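Local coordinates for protein cytochrome c-555 (Chlorobium tepidum, PDB 4J20) that carries electrons as a small monoheme c-type cytochrome of green sulfur photosynthetic bacteria, although its exact role in their photosynthesis is not established, at residues P63-G66 / T72-Q75. The protein carries 2 engineered substitutions. Residues are numbered along the deposited sequence; the frame is centred on the assembly and turned at random.
Sequences PAKG and TDAQ. With HEB (heme b/c), chain I.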
ATOM      1  N   PRO A  63      -4.729  -5.710   6.018  1.00 10.88           N
ATOM      2  CA  PRO A  63      -4.015  -6.332   7.168  1.00 12.49           C
ATOM      3  C   PRO A  63      -2.689  -5.655   7.465  1.00 12.10           C
ATOM      4  O   PRO A  63      -2.002  -5.152   6.542  1.00 12.79           O
ATOM      5  CB  PRO A  63      -3.822  -7.786   6.709  1.00 14.49           C
ATOM      6  CG  PRO A  63      -3.788  -7.697   5.167  1.00 14.52           C
ATOM      7  CD  PRO A  63      -4.761  -6.582   4.817  1.00 12.32           C
ATOM      8  N   ALA A  64      -2.303  -5.613   8.721  1.00 11.95           N
ATOM      9  CA  ALA A  64      -1.054  -5.019   9.174  1.00 13.09           C
ATOM     10  C   ALA A  64       0.122  -5.615   8.410  1.00 11.11           C
ATOM     11  O   ALA A  64       0.284  -6.840   8.325  1.00 13.13           O
ATOM     12  CB  ALA A  64      -0.879  -5.300  10.641  1.00 13.94           C
ATOM     13  N   LYS A  65       0.936  -4.742   7.831  1.00 11.70           N
ATOM     14  CA  LYS A  65       2.102  -5.156   7.015  1.00 12.66           C
ATOM     15  C   LYS A  65       1.708  -6.098   5.904  1.00 12.53           C
ATOM     16  O   LYS A  65       2.477  -6.989   5.522  1.00 15.20           O
ATOM     17  CB  LYS A  65       3.210  -5.761   7.864  1.00 14.85           C
ATOM     18  CG  LYS A  65       3.851  -4.775   8.887  1.00 15.30           C
ATOM     19  CD  LYS A  65       5.116  -5.354   9.501  1.00 16.15           C
ATOM     20  CE  LYS A  65       5.893  -4.316  10.354  1.00 15.79           C
ATOM     21  NZ  LYS A  65       7.164  -4.892  10.903  1.00 17.78           N
ATOM     22  N   GLY A  66       0.480  -5.929   5.387  1.00 12.70           N
ATOM     23  CA  GLY A  66      -0.009  -6.804   4.368  1.00 13.91           C
ATOM     24  C   GLY A  66      -0.203  -8.220   4.810  1.00 15.68           C
ATOM     25  O   GLY A  66      -0.316  -9.133   4.009  1.00 16.51           O
ATOM     26  N   THR A  72       9.714  -5.358   7.170  1.00 15.09           N
ATOM     27  CA  THR A  72      10.059  -4.182   7.997  1.00 15.43           C
ATOM     28  C   THR A  72       9.119  -3.021   7.631  1.00 14.65           C
ATOM     29  O   THR A  72       8.539  -2.969   6.529  1.00 13.69           O
ATOM     30  CB  THR A  72      11.500  -3.736   7.783  1.00 14.60           C
ATOM     31  OG1 THR A  72      11.608  -3.261   6.437  1.00 15.97           O
ATOM     32  CG2 THR A  72      12.519  -4.892   8.014  1.00 17.29           C
ATOM     33  N   ASP A  73       9.064  -2.019   8.498  1.00 13.86           N
ATOM     34  CA  ASP A  73       8.339  -0.802   8.183  1.00 14.26           C
ATOM     35  C   ASP A  73       8.896  -0.108   6.952  1.00 14.22           C
ATOM     36  O   ASP A  73       8.117   0.453   6.174  1.00 14.17           O
ATOM     37  CB  ASP A  73       8.332   0.162   9.378  1.00 16.70           C
ATOM     38  CG  ASP A  73       7.477  -0.344  10.537  1.00 16.52           C
ATOM     39  OD1 ASP A  73       6.774  -1.364  10.408  1.00 16.70           O
ATOM     40  OD2 ASP A  73       7.535   0.252  11.624  1.00 16.67           O
ATOM     41  N   ALA A  74      10.207  -0.120   6.762  1.00 14.79           N
ATOM     42  CA  ALA A  74      10.821   0.474   5.609  1.00 15.73           C
ATOM     43  C   ALA A  74      10.336  -0.220   4.327  1.00 13.33           C
ATOM     44  O   ALA A  74       9.993   0.441   3.356  1.00 12.72           O
ATOM     45  CB  ALA A  74      12.340   0.414   5.707  1.00 17.34           C
ATOM     46  N   GLN A  75      10.275  -1.548   4.361  1.00 13.33           N
ATOM     47  CA  GLN A  75       9.807  -2.289   3.180  1.00 12.11           C
ATOM     48  C   GLN A  75       8.369  -1.964   2.879  1.00 11.54           C
ATOM     49  O   GLN A  75       7.974  -1.756   1.706  1.00 11.90           O
ATOM     50  CB  GLN A  75       9.979  -3.783   3.348  1.00 13.24           C
ATOM     51  CG  GLN A  75      11.441  -4.188   3.321  1.00 14.09           C
ATOM     52  CD  GLN A  75      11.746  -5.566   3.932  1.00 15.07           C
ATOM     53  OE1 GLN A  75      10.955  -6.163   4.641  1.00 14.98           O
ATOM     54  NE2 GLN A  75      12.987  -6.030   3.727  1.00 19.32           N
TER
HETATM   55 FE   HEB I 107      -3.465  -3.008   1.310  1.00  9.31          FE
HETATM   56  CHA HEB I 107      -5.638  -0.415   1.623  1.00  9.41           C
HETATM   57  CHB HEB I 107      -0.850  -0.797   1.121  1.00  8.32           C
HETATM   58  CHC HEB I 107      -1.271  -5.594   1.174  1.00 10.13           C
HETATM   59  CHD HEB I 107      -6.064  -5.206   1.211  1.00 10.48           C
HETATM   60  NA  HEB I 107      -3.280  -1.005   1.386  1.00  8.96           N
HETATM   61  C1A HEB I 107      -4.319  -0.077   1.485  1.00  9.09           C
HETATM   62  C2A HEB I 107      -3.753   1.243   1.422  1.00  9.23           C
HETATM   63  C3A HEB I 107      -2.441   1.120   1.256  1.00  8.49           C
HETATM   64  C4A HEB I 107      -2.128  -0.274   1.233  1.00  8.64           C
HETATM   65  CMA HEB I 107      -1.409   2.230   1.131  1.00 10.21           C
HETATM   66  CAA HEB I 107      -4.589   2.522   1.476  1.00 10.28           C
HETATM   67  CBA HEB I 107      -4.510   3.179   2.858  1.00 10.69           C
HETATM   68  CGA HEB I 107      -5.382   4.400   3.023  1.00 11.49           C
HETATM   69  O1A HEB I 107      -6.207   4.742   2.126  1.00 12.14           O
HETATM   70  O2A HEB I 107      -5.270   5.006   4.119  1.00 14.43           O
HETATM   71  NB  HEB I 107      -1.465  -3.172   1.160  1.00  9.52           N
HETATM   72  C1B HEB I 107      -0.536  -2.134   1.134  1.00  8.56           C
HETATM   73  C2B HEB I 107       0.793  -2.666   1.158  1.00  8.92           C
HETATM   74  C3B HEB I 107       0.683  -4.006   1.148  1.00  9.53           C
HETATM   75  C4B HEB I 107      -0.719  -4.351   1.169  1.00  8.64           C
HETATM   76  CMB HEB I 107       2.012  -1.783   1.083  1.00  9.90           C
HETATM   77  CAB HEB I 107       1.759  -5.065   1.143  1.00  9.70           C
HETATM   78  CBB HEB I 107       2.801  -4.875   2.255  1.00 11.50           C
HETATM   79  NC  HEB I 107      -3.655  -4.990   1.177  1.00  9.71           N
HETATM   80  C1C HEB I 107      -2.611  -5.900   1.161  1.00  9.20           C
HETATM   81  C2C HEB I 107      -3.137  -7.243   1.118  1.00  9.88           C
HETATM   82  C3C HEB I 107      -4.469  -7.131   1.063  1.00 10.14           C
HETATM   83  C4C HEB I 107      -4.812  -5.754   1.153  1.00  9.54           C
HETATM   84  CMC HEB I 107      -2.248  -8.480   0.991  1.00 11.44           C
HETATM   85  CAC HEB I 107      -5.511  -8.236   0.920  1.00 11.46           C
HETATM   86  CBC HEB I 107      -5.501  -9.330   1.986  1.00 12.42           C
HETATM   87  ND  HEB I 107      -5.469  -2.835   1.412  1.00  9.70           N
HETATM   88  C1D HEB I 107      -6.379  -3.883   1.363  1.00  9.48           C
HETATM   89  C2D HEB I 107      -7.711  -3.389   1.423  1.00  9.64           C
HETATM   90  C3D HEB I 107      -7.590  -1.953   1.544  1.00 10.87           C
HETATM   91  C4D HEB I 107      -6.180  -1.670   1.529  1.00  9.97           C
HETATM   92  CMD HEB I 107      -9.005  -4.162   1.395  1.00 11.27           C
HETATM   93  CAD HEB I 107      -8.714  -0.935   1.630  1.00 11.13           C
HETATM   94  CBD HEB I 107      -9.247  -0.713   3.064  1.00 12.31           C
HETATM   95  CGD HEB I 107     -10.315   0.311   3.073  1.00 13.08           C
HETATM   96  O1D HEB I 107     -10.018   1.466   2.728  1.00 15.70           O
HETATM   97  O2D HEB I 107     -11.447   0.004   3.355  1.00 15.01           O
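A capping box opens the C-terminal helix 73-85 of this cytochrome c fold, and Lys65, from the heme-covering loop just after the predicted axial ligand Met62, reaches across to its first turn. The lysine chain is extended beyond CG and crosses the side chain of Asp73 at about a right angle, leaving NZ 3.6 Å from Asp73 OD1, a long salt bridge. CE lies nearer still to that oxygen, and NZ also hydrogen-bonds to the carbonyl of Leu71, just ahead of the helix. Asp73 CG stands anti to its own carbonyl carbon (chi1 -70°), which brings OD1 round to the lysine. Lys65 itself sits in a turn closed by Gly66 N to Pro63 O (2.8 Å), whose ends rest over the heme. Pro63 CD packs 3.8 Å from heme C4C, and a serine here, with no CG or CD closing back onto N, would probably leave the heme face by C4C without this packing and let the turn flex. Gly66 CA sits 3.6 Å from heme CHC. In the box itself, Gln75 N donates to Thr72 OG1 (3.0 Å), while Thr72 N returns a bond to Gln75 OE1 at 2.9 Å, arriving 41° out of the amide's carbonyl plane.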